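Local coordinates for sigma regulatory family protein-PP2C phosphatase (Chlamydia trachomatis serovar L2, PDB 6MAB), which probably acts as a phosphatase in sigma-factor regulation, represented here by its periplasmic sensor domain, for which a link to TCA-cycle intermediates has been proposed, at residues E19-K24 with I256-E261; T71-S76 with S91-Q96; Q30-N35 with A128-N133; V52-D57 with L77-A82. All blocks are in the same frame, centred on the assembly; numbering follows the deposited sequence.

In the fold
From the N terminus, helix 2-31 carries 19-24, whose partner 256-261 comes near the C terminus: interaction 1 thus closes only there, on a central strand of the six-stranded sheet. At the end of that helix and just past it, 30-35 meet 128-133 in interaction 3, whose loop lies within that of interaction 1. Inside it in turn lie interactions 4 and 2, which cross: 52-57 come first, then 71-76, which run directly into 77-82, the partner of 52-57, and 91-96 close interaction 2. Interactions 2, 3 and 4 all reach the five-stranded sheet. Helix 2-31 and the turn that follows it thus reach both sheets, consistent with the double Cache architecture of periplasmic sensor domains.

Interaction 1. Residues E19-K24 with I256-E261; sequences ENALFK and ILTYEE
Between Ala21 and Thr258, the closest residues of the two backbones, contact is made without any ring or amide face: no flat group faces the other segment, and the Asn20 amide is turned to Asp16 O, to which it gives its ND2. The contacts are van der Waals. The methyl CG2 of Thr258 lies against the helix backbone, 3.6 Å from Ala21 N, while Ala21 CB sits 3.7 Å from Thr258 OG1. Chi1 of Thr258 (50°) places OG1 between its own backbone N and carbonyl carbon, and this hydroxyl bonds to Leu17 O, one turn before Ala21, so the polar end of the threonine is also tied to the helix. Ile256 brings only CD1, 3.9 Å from Lys24 C and 4.1 Å from Ala21 O. Lys24 passes its CD by Thr258 CG2 at 4.2 Å on the way to Leu159 O, which holds NZ. The axes of the short segments 19-24 and 256-261 run at 144°, nearer antiparallel, and 8.1 Å apart at closest. Strand 254-261 lies between strands 169-174 and 240-249, with Thr170 and Tyr245 adding to the packing under helix 2-31, an arrangement consistent with the PAS-like units of a double Cache domain.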
loop_
_atom_site.group_PDB
_atom_site.type_symbol
_atom_site.label_atom_id
_atom_site.label_comp_id
_atom_site.label_asym_id
_atom_site.label_seq_id
_atom_site.Cartn_x
_atom_site.Cartn_y
_atom_site.Cartn_z
ATOM N N GLU A 19 -6.436 -5.350 -18.533
ATOM C CA GLU A 19 -5.025 -5.438 -18.914
ATOM C C GLU A 19 -4.201 -4.371 -18.210
ATOM O O GLU A 19 -3.044 -4.610 -17.833
ATOM C CB GLU A 19 -4.843 -5.300 -20.425
ATOM C CG GLU A 19 -5.348 -6.446 -21.237
ATOM C CD GLU A 19 -4.646 -7.756 -20.907
ATOM O OE1 GLU A 19 -3.407 -7.754 -20.676
ATOM O OE2 GLU A 19 -5.366 -8.772 -20.844
ATOM N N ASN A 20 -4.771 -3.177 -18.051
ATOM C CA ASN A 20 -4.049 -2.095 -17.395
ATOM C C ASN A 20 -3.860 -2.375 -15.912
ATOM O O ASN A 20 -2.787 -2.107 -15.366
ATOM C CB ASN A 20 -4.787 -0.779 -17.596
ATOM C CG ASN A 20 -4.307 -0.030 -18.800
ATOM O OD1 ASN A 20 -3.312 0.686 -18.733
ATOM N ND2 ASN A 20 -4.999 -0.194 -19.922
ATOM N N ALA A 21 -4.879 -2.918 -15.249
ATOM C CA ALA A 21 -4.742 -3.252 -13.837
ATOM C C ALA A 21 -3.662 -4.307 -13.638
ATOM O O ALA A 21 -2.851 -4.217 -12.708
ATOM C CB ALA A 21 -6.078 -3.736 -13.282
ATOM N N LEU A 22 -3.623 -5.306 -14.521
ATOM C CA LEU A 22 -2.643 -6.369 -14.368
ATOM C C LEU A 22 -1.236 -5.855 -14.595
ATOM O O LEU A 22 -0.311 -6.254 -13.883
ATOM C CB LEU A 22 -2.948 -7.514 -15.331
ATOM C CG LEU A 22 -4.297 -8.221 -15.157
ATOM C CD1 LEU A 22 -4.438 -9.340 -16.183
ATOM C CD2 LEU A 22 -4.472 -8.766 -13.748
ATOM N N PHE A 23 -1.040 -4.986 -15.588
ATOM C CA PHE A 23 0.294 -4.446 -15.817
ATOM C C PHE A 23 0.754 -3.623 -14.633
ATOM O O PHE A 23 1.923 -3.688 -14.229
ATOM C CB PHE A 23 0.339 -3.586 -17.081
ATOM C CG PHE A 23 1.597 -2.764 -17.197
ATOM C CD1 PHE A 23 2.705 -3.265 -17.854
ATOM C CD2 PHE A 23 1.675 -1.501 -16.635
ATOM C CE1 PHE A 23 3.863 -2.523 -17.949
ATOM C CE2 PHE A 23 2.832 -0.753 -16.727
ATOM C CZ PHE A 23 3.929 -1.267 -17.390
ATOM N N LYS A 24 -0.145 -2.797 -14.088
ATOM C CA LYS A 24 0.242 -1.957 -12.961
ATOM C C LYS A 24 0.523 -2.800 -11.726
ATOM O O LYS A 24 1.482 -2.529 -10.987
ATOM C CB LYS A 24 -0.852 -0.906 -12.707
ATOM C CG LYS A 24 -1.038 0.061 -13.881
ATOM C CD LYS A 24 -2.279 0.933 -13.703
ATOM C CE LYS A 24 -2.670 1.690 -14.964
ATOM N NZ LYS A 24 -1.707 2.744 -15.319
ATOM N N ILE A 256 -5.935 -2.785 -6.747
ATOM C CA ILE A 256 -5.831 -1.757 -7.771
ATOM C C ILE A 256 -7.181 -1.659 -8.469
ATOM O O ILE A 256 -7.736 -2.674 -8.911
ATOM C CB ILE A 256 -4.717 -2.063 -8.790
ATOM C CG1 ILE A 256 -3.341 -2.002 -8.127
ATOM C CG2 ILE A 256 -4.722 -1.069 -9.919
ATOM C CD1 ILE A 256 -2.257 -2.603 -9.001
ATOM N N LEU A 257 -7.702 -0.444 -8.561
ATOM C CA LEU A 257 -8.910 -0.137 -9.317
ATOM C C LEU A 257 -8.488 0.645 -10.551
ATOM O O LEU A 257 -7.955 1.747 -10.424
ATOM C CB LEU A 257 -9.893 0.693 -8.474
ATOM C CG LEU A 257 -11.069 1.300 -9.251
ATOM C CD1 LEU A 257 -12.068 0.274 -9.729
ATOM C CD2 LEU A 257 -11.768 2.335 -8.340
ATOM N N THR A 258 -8.689 0.089 -11.749
ATOM C CA THR A 258 -8.578 0.925 -12.942
ATOM C C THR A 258 -9.979 1.368 -13.356
ATOM O O THR A 258 -10.959 0.671 -13.107
ATOM C CB THR A 258 -7.884 0.189 -14.075
ATOM O OG1 THR A 258 -8.512 -1.076 -14.242
ATOM C CG2 THR A 258 -6.404 0.009 -13.739
ATOM N N TYR A 259 -10.081 2.556 -13.944
ATOM C CA TYR A 259 -11.402 3.082 -14.259
ATOM C C TYR A 259 -11.282 4.063 -15.411
ATOM O O TYR A 259 -10.195 4.568 -15.720
ATOM C CB TYR A 259 -12.086 3.721 -13.015
ATOM C CG TYR A 259 -11.396 4.968 -12.436
ATOM C CD1 TYR A 259 -10.313 4.848 -11.579
ATOM C CD2 TYR A 259 -11.835 6.251 -12.760
ATOM C CE1 TYR A 259 -9.659 5.973 -11.057
ATOM C CE2 TYR A 259 -11.190 7.383 -12.227
ATOM C CZ TYR A 259 -10.105 7.220 -11.386
ATOM O OH TYR A 259 -9.438 8.320 -10.867
ATOM N N GLU A 260 -12.425 4.318 -16.042
ATOM C CA GLU A 260 -12.505 5.144 -17.237
ATOM C C GLU A 260 -13.945 5.611 -17.378
ATOM O O GLU A 260 -14.874 4.945 -16.907
ATOM C CB GLU A 260 -12.069 4.345 -18.475
ATOM C CG GLU A 260 -12.159 5.093 -19.792
ATOM C CD GLU A 260 -11.315 6.368 -19.828
ATOM O OE1 GLU A 260 -11.682 7.379 -19.163
ATOM O OE2 GLU A 260 -10.279 6.358 -20.541
ATOM N N GLU A 261 -14.127 6.758 -18.026
ATOM C CA GLU A 261 -15.479 7.209 -18.322
ATOM C C GLU A 261 -16.219 6.161 -19.144
ATOM O O GLU A 261 -15.691 5.624 -20.114
ATOM C CB GLU A 261 -15.439 8.544 -19.065
ATOM C CG GLU A 261 -14.838 9.657 -18.236
ATOM C CD GLU A 261 -14.770 10.967 -18.975
ATOM O OE1 GLU A 261 -15.696 11.262 -19.758
ATOM O OE2 GLU A 261 -13.784 11.699 -18.767
#

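Interaction 2. Residues T71-S76 with S91-Q96; sequences TYKEIS and SSRIEQ
Ser92 holds both backbone polar groups of Ile75, but one of them with its side chain: Ser92 N gives to Ile75 O at 2.9 Å, whereas Ile75 N gives to the hydroxyl Ser92 OG, also at 2.9 Å and nearly straight. The hydroxyl thus stands where a backbone carbonyl would in a regular antiparallel pair, just as 91-96 leave the hairpin of strands 74-80 and 86-91. Ser76 and Ser91 form its last, non-hydrogen-bonded pair, their OG atoms 2.7 Å apart. An ST turn starts the departure, Ser91 OG accepting from Arg93 N, and on the other edge of strand 74-80 Lys73 and Glu74 form a classic beta bulge opposite Leu149.

The turn swings Arg93 over the start of the strand. Its guanidinium is layered between two side chains, Gln96 CD 3.8 Å above the centre of one face and Lys73 CE 4.1 Å above the other, nearer the rim. Glu95 OE2 meets NE in the guanidinium plane, completing a salt-bridge network with Glu74. The Glu74 bridge is short but poorly aimed: Arg93 NH1 lies 2.7 Å from Glu74 OE1, with a weak angle of 126° and the two planes 65° apart. Close acidic groups would be expected to stabilise the arginine's charge, partly offsetting nearby Lys73. The other carboxylate oxygen of Glu74 faces hydroxyls: Tyr101 bonds to OE2 and also to Gln96 NE2, while Gln96 OE1 bonds to Lys99, and Ser76 OG donates to Glu74 OE2 at 2.7 Å, on the anti side and 24° out of the carboxylate plane.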
loop_
_atom_site.group_PDB
_atom_site.type_symbol
_atom_site.label_atom_id
_atom_site.label_comp_id
_atom_site.label_asym_id
_atom_site.label_seq_id
_atom_site.Cartn_x
_atom_site.Cartn_y
_atom_site.Cartn_z
ATOM N N THR A 71 17.286 8.416 1.020
ATOM C CA THR A 71 16.613 7.414 0.207
ATOM C C THR A 71 15.423 6.746 0.881
ATOM O O THR A 71 14.606 6.134 0.182
ATOM C CB THR A 71 17.621 6.345 -0.243
ATOM O OG1 THR A 71 18.261 5.753 0.898
ATOM C CG2 THR A 71 18.670 6.990 -1.132
ATOM N N TYR A 72 15.292 6.848 2.196
ATOM C CA TYR A 72 14.146 6.323 2.919
ATOM C C TYR A 72 13.557 7.421 3.783
ATOM O O TYR A 72 14.288 8.265 4.307
ATOM C CB TYR A 72 14.545 5.141 3.794
ATOM C CG TYR A 72 14.879 3.932 2.978
ATOM C CD1 TYR A 72 13.885 3.057 2.587
ATOM C CD2 TYR A 72 16.173 3.690 2.553
ATOM C CE1 TYR A 72 14.170 1.953 1.823
ATOM C CE2 TYR A 72 16.469 2.574 1.787
ATOM C CZ TYR A 72 15.459 1.717 1.431
ATOM O OH TYR A 72 15.708 0.622 0.649
ATOM N N LYS A 73 12.233 7.421 3.933
ATOM C CA LYS A 73 11.662 8.270 4.965
ATOM C C LYS A 73 12.088 7.783 6.341
ATOM O O LYS A 73 12.320 8.596 7.241
ATOM C CB LYS A 73 10.140 8.309 4.843
ATOM C CG LYS A 73 9.471 9.101 5.977
ATOM C CD LYS A 73 7.951 9.149 5.843
ATOM C CE LYS A 73 7.333 10.004 6.943
ATOM N NZ LYS A 73 7.290 11.420 6.529
ATOM N N GLU A 74 12.228 6.471 6.505
ATOM C CA GLU A 74 12.648 5.890 7.771
ATOM C C GLU A 74 13.190 4.500 7.520
ATOM O O GLU A 74 12.566 3.707 6.810
ATOM C CB GLU A 74 11.470 5.800 8.760
ATOM C CG GLU A 74 11.813 5.160 10.112
ATOM C CD GLU A 74 10.633 5.172 11.084
ATOM O OE1 GLU A 74 9.799 6.084 10.956
ATOM O OE2 GLU A 74 10.537 4.278 11.964
ATOM N N ILE A 75 14.328 4.195 8.125
ATOM C CA ILE A 75 14.710 2.812 8.341
ATOM C C ILE A 75 15.023 2.637 9.824
ATOM O O ILE A 75 15.800 3.410 10.394
ATOM C CB ILE A 75 15.899 2.403 7.450
ATOM C CG1 ILE A 75 16.311 0.986 7.782
ATOM C CG2 ILE A 75 17.064 3.341 7.640
ATOM C CD1 ILE A 75 17.170 0.375 6.707
ATOM N N SER A 76 14.372 1.650 10.459
ATOM C CA SER A 76 14.450 1.453 11.903
ATOM C C SER A 76 14.676 -0.011 12.260
ATOM O O SER A 76 14.082 -0.904 11.663
ATOM C CB SER A 76 13.163 1.925 12.597
ATOM O OG SER A 76 13.009 3.324 12.474
ATOM N N SER A 91 17.299 4.156 14.506
ATOM C CA SER A 91 16.547 4.680 13.373
ATOM C C SER A 91 17.332 5.759 12.633
ATOM O O SER A 91 18.059 6.552 13.242
ATOM C CB SER A 91 15.212 5.275 13.824
ATOM O OG SER A 91 14.436 5.635 12.691
ATOM N N SER A 92 17.168 5.785 11.312
ATOM C CA SER A 92 17.609 6.927 10.518
ATOM C C SER A 92 16.822 8.181 10.849
ATOM O O SER A 92 17.267 9.279 10.498
ATOM C CB SER A 92 17.469 6.623 9.026
ATOM O OG SER A 92 16.110 6.471 8.663
ATOM N N ARG A 93 15.654 8.036 11.485
ATOM C CA ARG A 93 14.860 9.160 11.992
ATOM C C ARG A 93 15.140 9.267 13.480
ATOM O O ARG A 93 14.540 8.550 14.285
ATOM C CB ARG A 93 13.366 8.961 11.755
ATOM C CG ARG A 93 12.856 9.412 10.408
ATOM C CD ARG A 93 11.395 9.014 10.227
ATOM N NE ARG A 93 10.453 9.930 10.857
ATOM C CZ ARG A 93 9.152 9.678 10.999
ATOM N NH1 ARG A 93 8.633 8.529 10.572
ATOM N NH2 ARG A 93 8.367 10.570 11.577
ATOM N N ILE A 94 16.044 10.180 13.846
ATOM C CA ILE A 94 16.497 10.255 15.228
ATOM C C ILE A 94 15.311 10.458 16.152
ATOM O O ILE A 94 15.275 9.931 17.275
ATOM C CB ILE A 94 17.535 11.384 15.380
ATOM C CG1 ILE A 94 18.704 11.161 14.410
ATOM C CG2 ILE A 94 18.014 11.501 16.827
ATOM C CD1 ILE A 94 19.363 9.800 14.503
ATOM N N GLU A 95 14.322 11.225 15.691
ATOM C CA GLU A 95 13.165 11.561 16.506
ATOM C C GLU A 95 12.326 10.331 16.858
ATOM O O GLU A 95 11.562 10.371 17.831
ATOM C CB GLU A 95 12.319 12.609 15.768
ATOM C CG GLU A 95 11.660 12.127 14.453
ATOM C CD GLU A 95 12.494 12.390 13.183
ATOM O OE1 GLU A 95 13.742 12.502 13.254
ATOM O OE2 GLU A 95 11.879 12.478 12.093
ATOM N N GLN A 96 12.447 9.249 16.090
ATOM C CA GLN A 96 11.741 8.001 16.370
ATOM C C GLN A 96 12.437 7.139 17.411
ATOM O O GLN A 96 11.839 6.179 17.906
ATOM C CB GLN A 96 11.585 7.157 15.101
ATOM C CG GLN A 96 10.750 7.785 14.013
ATOM C CD GLN A 96 9.383 8.187 14.495
ATOM O OE1 GLN A 96 9.207 9.286 15.026
ATOM N NE2 GLN A 96 8.403 7.305 14.323
HETATM O O HOH W 1 15.602 8.236 7.071
#

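Interaction 3. Residues Q30-N35 with A128-N133; sequences QTIPLN and AVLQTN
Ile32 and Asn35 mark the ends of a short stretch that runs only 19° from the direction of strand residues 128-132, kinked by an inverse gamma turn centred on Pro33 in which Leu34 N bonds to Ile32 O at 2.8 Å. Ile32 lays CD1 against Ala128 CB (4.1 Å). Leu130 CD2 touches two oxygens, Ile32 O and Asn35 OD1, each at 3.5 Å. Beyond it, Asn35 CG is turned beside its own backbone N (chi1 -58°), and ND2 donates to Thr132 OG1 at 3.0 Å, the acceptor only 3° out of the amide plane. The same ND2 also bonds to Leu114 O, so one side chain joins strands 126-135 and 113-119. A water gives a proton to Asn35 O and binds Thr132 OG1 at 2.7 Å, providing a second path between the two residues. The connection from helix 2-31 to helix 35-45 is thereby laid over the five-stranded sheet, nearly in line with strand 126-135. Chemically the grip is one-sided: ND2 has two acceptors, while buried OD1 has no polar partner and rests on the leucine, so its desolvation is probably a cost offset by the amide's other bonds.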
loop_
_atom_site.group_PDB
_atom_site.type_symbol
_atom_site.label_atom_id
_atom_site.label_comp_id
_atom_site.label_asym_id
_atom_site.label_seq_id
_atom_site.Cartn_x
_atom_site.Cartn_y
_atom_site.Cartn_z
ATOM N N GLN A 30 7.054 -6.019 -8.700
ATOM C CA GLN A 30 8.476 -5.998 -8.992
ATOM C C GLN A 30 9.224 -4.907 -8.229
ATOM O O GLN A 30 10.445 -5.026 -8.036
ATOM C CB GLN A 30 8.678 -5.816 -10.496
ATOM C CG GLN A 30 8.138 -6.973 -11.331
ATOM C CD GLN A 30 8.695 -8.315 -10.865
ATOM O OE1 GLN A 30 7.948 -9.258 -10.612
ATOM N NE2 GLN A 30 10.015 -8.392 -10.725
ATOM N N THR A 31 8.519 -3.879 -7.738
ATOM C CA THR A 31 9.162 -2.697 -7.184
ATOM C C THR A 31 8.938 -2.485 -5.690
ATOM O O THR A 31 9.786 -1.869 -5.044
ATOM C CB THR A 31 8.673 -1.442 -7.921
ATOM O OG1 THR A 31 7.247 -1.389 -7.884
ATOM C CG2 THR A 31 9.121 -1.466 -9.368
ATOM N N ILE A 32 7.838 -2.965 -5.114
ATOM C CA ILE A 32 7.588 -2.720 -3.687
ATOM C C ILE A 32 8.243 -3.734 -2.744
ATOM O O ILE A 32 8.955 -3.319 -1.808
ATOM C CB ILE A 32 6.080 -2.637 -3.426
ATOM C CG1 ILE A 32 5.476 -1.447 -4.177
ATOM C CG2 ILE A 32 5.810 -2.513 -1.919
ATOM C CD1 ILE A 32 5.988 -0.101 -3.781
ATOM N N PRO A 33 8.027 -5.065 -2.899
ATOM C CA PRO A 33 8.433 -6.022 -1.856
ATOM C C PRO A 33 9.899 -6.434 -1.963
ATOM O O PRO A 33 10.235 -7.611 -2.183
ATOM C CB PRO A 33 7.459 -7.179 -2.095
ATOM C CG PRO A 33 7.307 -7.213 -3.594
ATOM C CD PRO A 33 7.321 -5.747 -4.004
ATOM N N LEU A 34 10.782 -5.454 -1.776
ATOM C CA LEU A 34 12.233 -5.627 -1.860
ATOM C C LEU A 34 12.879 -5.852 -0.486
ATOM O O LEU A 34 14.069 -5.532 -0.291
ATOM C CB LEU A 34 12.847 -4.421 -2.550
ATOM C CG LEU A 34 12.309 -4.161 -3.967
ATOM C CD1 LEU A 34 12.994 -2.941 -4.580
ATOM C CD2 LEU A 34 12.464 -5.391 -4.865
ATOM N N ASN A 35 12.123 -6.477 0.423
ATOM C CA ASN A 35 12.574 -6.746 1.781
ATOM C C ASN A 35 13.920 -7.451 1.818
ATOM O O ASN A 35 14.800 -7.077 2.602
ATOM C CB ASN A 35 11.530 -7.572 2.502
ATOM C CG ASN A 35 10.171 -6.880 2.544
ATOM O OD1 ASN A 35 9.535 -6.675 1.502
ATOM N ND2 ASN A 35 9.722 -6.522 3.750
ATOM N N ALA A 128 5.397 2.958 1.138
ATOM C CA ALA A 128 5.632 1.530 1.185
ATOM C C ALA A 128 6.167 1.190 2.561
ATOM O O ALA A 128 7.234 1.670 2.951
ATOM C CB ALA A 128 6.641 1.143 0.117
ATOM N N VAL A 129 5.421 0.375 3.285
ATOM C CA VAL A 129 5.765 -0.049 4.635
ATOM C C VAL A 129 6.266 -1.474 4.522
ATOM O O VAL A 129 5.489 -2.381 4.213
ATOM C CB VAL A 129 4.560 0.032 5.571
ATOM C CG1 VAL A 129 4.948 -0.369 6.981
ATOM C CG2 VAL A 129 3.946 1.440 5.534
ATOM N N LEU A 130 7.553 -1.656 4.766
ATOM C CA LEU A 130 8.199 -2.962 4.699
ATOM C C LEU A 130 8.667 -3.358 6.092
ATOM O O LEU A 130 9.313 -2.568 6.784
ATOM C CB LEU A 130 9.375 -2.934 3.738
ATOM C CG LEU A 130 9.011 -3.215 2.289
ATOM C CD1 LEU A 130 8.040 -2.181 1.730
ATOM C CD2 LEU A 130 10.256 -3.295 1.420
ATOM N N GLN A 131 8.278 -4.554 6.518
ATOM C CA GLN A 131 8.669 -5.105 7.802
ATOM C C GLN A 131 9.275 -6.468 7.574
ATOM O O GLN A 131 8.665 -7.297 6.890
ATOM C CB GLN A 131 7.458 -5.181 8.730
ATOM C CG GLN A 131 6.866 -3.808 8.937
ATOM C CD GLN A 131 5.653 -3.776 9.867
ATOM O OE1 GLN A 131 5.361 -4.737 10.584
ATOM N NE2 GLN A 131 4.961 -2.642 9.869
ATOM N N THR A 132 10.471 -6.678 8.120
ATOM C CA THR A 132 11.218 -7.915 7.943
ATOM C C THR A 132 11.705 -8.440 9.289
ATOM O O THR A 132 12.339 -7.706 10.055
ATOM C CB THR A 132 12.381 -7.670 7.001
ATOM O OG1 THR A 132 11.867 -7.200 5.753
ATOM C CG2 THR A 132 13.196 -8.957 6.786
ATOM N N ASN A 133 11.426 -9.714 9.568
ATOM C CA ASN A 133 11.814 -10.300 10.841
ATOM C C ASN A 133 13.326 -10.518 10.901
ATOM O O ASN A 133 13.962 -10.937 9.927
ATOM C CB ASN A 133 11.072 -11.619 11.081
ATOM C CG ASN A 133 9.750 -11.424 11.750
ATOM O OD1 ASN A 133 9.587 -10.539 12.600
ATOM N ND2 ASN A 133 8.789 -12.249 11.386
HETATM O O HOH W 2 13.845 -5.520 4.995
#

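Interaction 4. Residues V52-D57 with L77-A82; sequences VPAEPD and LVKKEA
Lys79 reaches out to the loop at Val52-Ala54 with CG anti to its backbone N (chi1 176°) and the chain extended as far as CE, where chi4 of 64° turns NZ aside. Val52 answers with CG2, which lies between its backbone N and carbonyl carbon, and this methyl rests on the base of the lysine chain, 3.9 Å from Lys79 CB. Farther out, Lys79 CD lies 3.7 Å from Pro53 O and 3.8 Å from Ala54 O, so the lysine methylenes run past consecutive carbonyl oxygens of the loop. The ammonium group does not bond to the loop directly. A water receives a proton from Lys79 NZ at 2.6 Å and gives one to Val52 O at the same short distance, joining side chain to backbone. On the inner side Pro53 turns its ring carbon CD to Leu77 CD1, 4.1 Å away, the two side chains crossing at about a right angle.

Leu77 and Lys79 alternate with Val78 along strand 74-80, so both point to the loop while Val78 points away. This strand pairs with 86-91 as the hairpin at one edge of the five-stranded sheet, and 52-57 end the connection from helix 35-45 to helix 58-68, Asp57 bonding by its backbone to Val89 of strand 86-91. Ile134 of strand 126-135 touches both Val52 and Leu77, extending the apolar patch into the sheet. At the other end of the loop Asp57 occupies the N-cap position of helix 58-68, its OD1 bonded to Leu60 N.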
loop_
_atom_site.group_PDB
_atom_site.type_symbol
_atom_site.label_atom_id
_atom_site.label_comp_id
_atom_site.label_asym_id
_atom_site.label_seq_id
_atom_site.Cartn_x
_atom_site.Cartn_y
_atom_site.Cartn_z
ATOM N N VAL A 52 20.088 -7.278 17.852
ATOM C CA VAL A 52 19.793 -5.852 17.767
ATOM C C VAL A 52 20.149 -5.244 19.118
ATOM O O VAL A 52 20.176 -5.962 20.129
ATOM C CB VAL A 52 18.326 -5.588 17.392
ATOM C CG1 VAL A 52 17.917 -6.440 16.183
ATOM C CG2 VAL A 52 17.406 -5.850 18.569
ATOM N N PRO A 53 20.445 -3.950 19.188
ATOM C CA PRO A 53 20.770 -3.339 20.487
ATOM C C PRO A 53 19.651 -3.531 21.505
ATOM O O PRO A 53 18.467 -3.419 21.183
ATOM C CB PRO A 53 20.963 -1.858 20.144
ATOM C CG PRO A 53 21.276 -1.832 18.682
ATOM C CD PRO A 53 20.547 -2.993 18.074
ATOM N N ALA A 54 20.036 -3.786 22.757
ATOM C CA ALA A 54 19.045 -3.951 23.813
ATOM C C ALA A 54 18.460 -2.621 24.265
ATOM O O ALA A 54 17.369 -2.601 24.848
ATOM C CB ALA A 54 19.661 -4.670 25.017
ATOM N N GLU A 55 19.160 -1.523 24.012
ATOM C CA GLU A 55 18.712 -0.194 24.381
ATOM C C GLU A 55 18.911 0.732 23.195
ATOM O O GLU A 55 19.812 0.515 22.377
ATOM C CB GLU A 55 19.488 0.358 25.590
ATOM C CG GLU A 55 19.468 -0.526 26.834
ATOM C CD GLU A 55 18.121 -0.554 27.543
ATOM O OE1 GLU A 55 17.215 0.225 27.170
ATOM O OE2 GLU A 55 17.970 -1.359 28.487
ATOM N N PRO A 56 18.084 1.767 23.071
ATOM C CA PRO A 56 18.245 2.706 21.957
ATOM C C PRO A 56 19.688 3.165 21.818
ATOM O O PRO A 56 20.332 3.565 22.789
ATOM C CB PRO A 56 17.310 3.859 22.331
ATOM C CG PRO A 56 16.266 3.220 23.165
ATOM C CD PRO A 56 16.977 2.160 23.959
ATOM N N ASP A 57 20.183 3.097 20.592
ATOM C CA ASP A 57 21.577 3.343 20.248
ATOM C C ASP A 57 21.626 4.596 19.381
ATOM O O ASP A 57 21.346 4.543 18.178
ATOM C CB ASP A 57 22.158 2.140 19.517
ATOM C CG ASP A 57 23.664 2.260 19.257
ATOM O OD1 ASP A 57 24.215 3.380 19.281
ATOM O OD2 ASP A 57 24.286 1.210 18.997
ATOM N N LEU A 77 15.520 -0.225 13.264
ATOM C CA LEU A 77 15.637 -1.499 13.945
ATOM C C LEU A 77 14.739 -1.459 15.164
ATOM O O LEU A 77 14.935 -0.620 16.060
ATOM C CB LEU A 77 17.066 -1.767 14.384
ATOM C CG LEU A 77 18.142 -2.179 13.409
ATOM C CD1 LEU A 77 19.427 -2.361 14.225
ATOM C CD2 LEU A 77 17.732 -3.463 12.697
ATOM N N VAL A 78 13.780 -2.374 15.200
ATOM C CA VAL A 78 12.738 -2.414 16.216
ATOM C C VAL A 78 12.952 -3.677 17.029
ATOM O O VAL A 78 12.807 -4.790 16.516
ATOM C CB VAL A 78 11.340 -2.375 15.587
ATOM C CG1 VAL A 78 10.250 -2.227 16.691
ATOM C CG2 VAL A 78 11.259 -1.238 14.593
ATOM N N LYS A 79 13.302 -3.512 18.304
ATOM C CA LYS A 79 13.565 -4.662 19.153
ATOM C C LYS A 79 12.241 -5.269 19.589
ATOM O O LYS A 79 11.300 -4.554 19.937
ATOM C CB LYS A 79 14.381 -4.251 20.378
ATOM C CG LYS A 79 14.627 -5.365 21.353
ATOM C CD LYS A 79 15.401 -4.861 22.563
ATOM C CE LYS A 79 15.633 -5.972 23.573
ATOM N NZ LYS A 79 16.497 -7.051 23.010
ATOM N N LYS A 80 12.163 -6.589 19.561
ATOM C CA LYS A 80 11.075 -7.294 20.220
ATOM C C LYS A 80 11.526 -7.562 21.651
ATOM O O LYS A 80 12.414 -8.387 21.890
ATOM C CB LYS A 80 10.720 -8.582 19.483
ATOM C CG LYS A 80 9.424 -9.237 19.963
ATOM C CD LYS A 80 9.226 -10.566 19.253
ATOM C CE LYS A 80 7.945 -11.274 19.668
ATOM N NZ LYS A 80 7.858 -12.588 18.969
ATOM N N GLU A 81 10.940 -6.839 22.599
ATOM C CA GLU A 81 11.289 -7.011 24.000
ATOM C C GLU A 81 10.796 -8.369 24.507
ATOM O O GLU A 81 10.000 -9.057 23.861
ATOM C CB GLU A 81 10.689 -5.878 24.834
ATOM C CG GLU A 81 11.048 -4.480 24.361
ATOM C CD GLU A 81 12.398 -4.008 24.872
ATOM O OE1 GLU A 81 13.186 -4.850 25.355
ATOM O OE2 GLU A 81 12.661 -2.789 24.800
ATOM N N ALA A 82 11.273 -8.754 25.694
ATOM C CA ALA A 82 10.894 -10.050 26.247
ATOM C C ALA A 82 9.389 -10.135 26.477
ATOM O O ALA A 82 8.775 -11.176 26.219
ATOM C CB ALA A 82 11.658 -10.311 27.545
HETATM O O HOH W 3 18.898 -6.924 22.150
#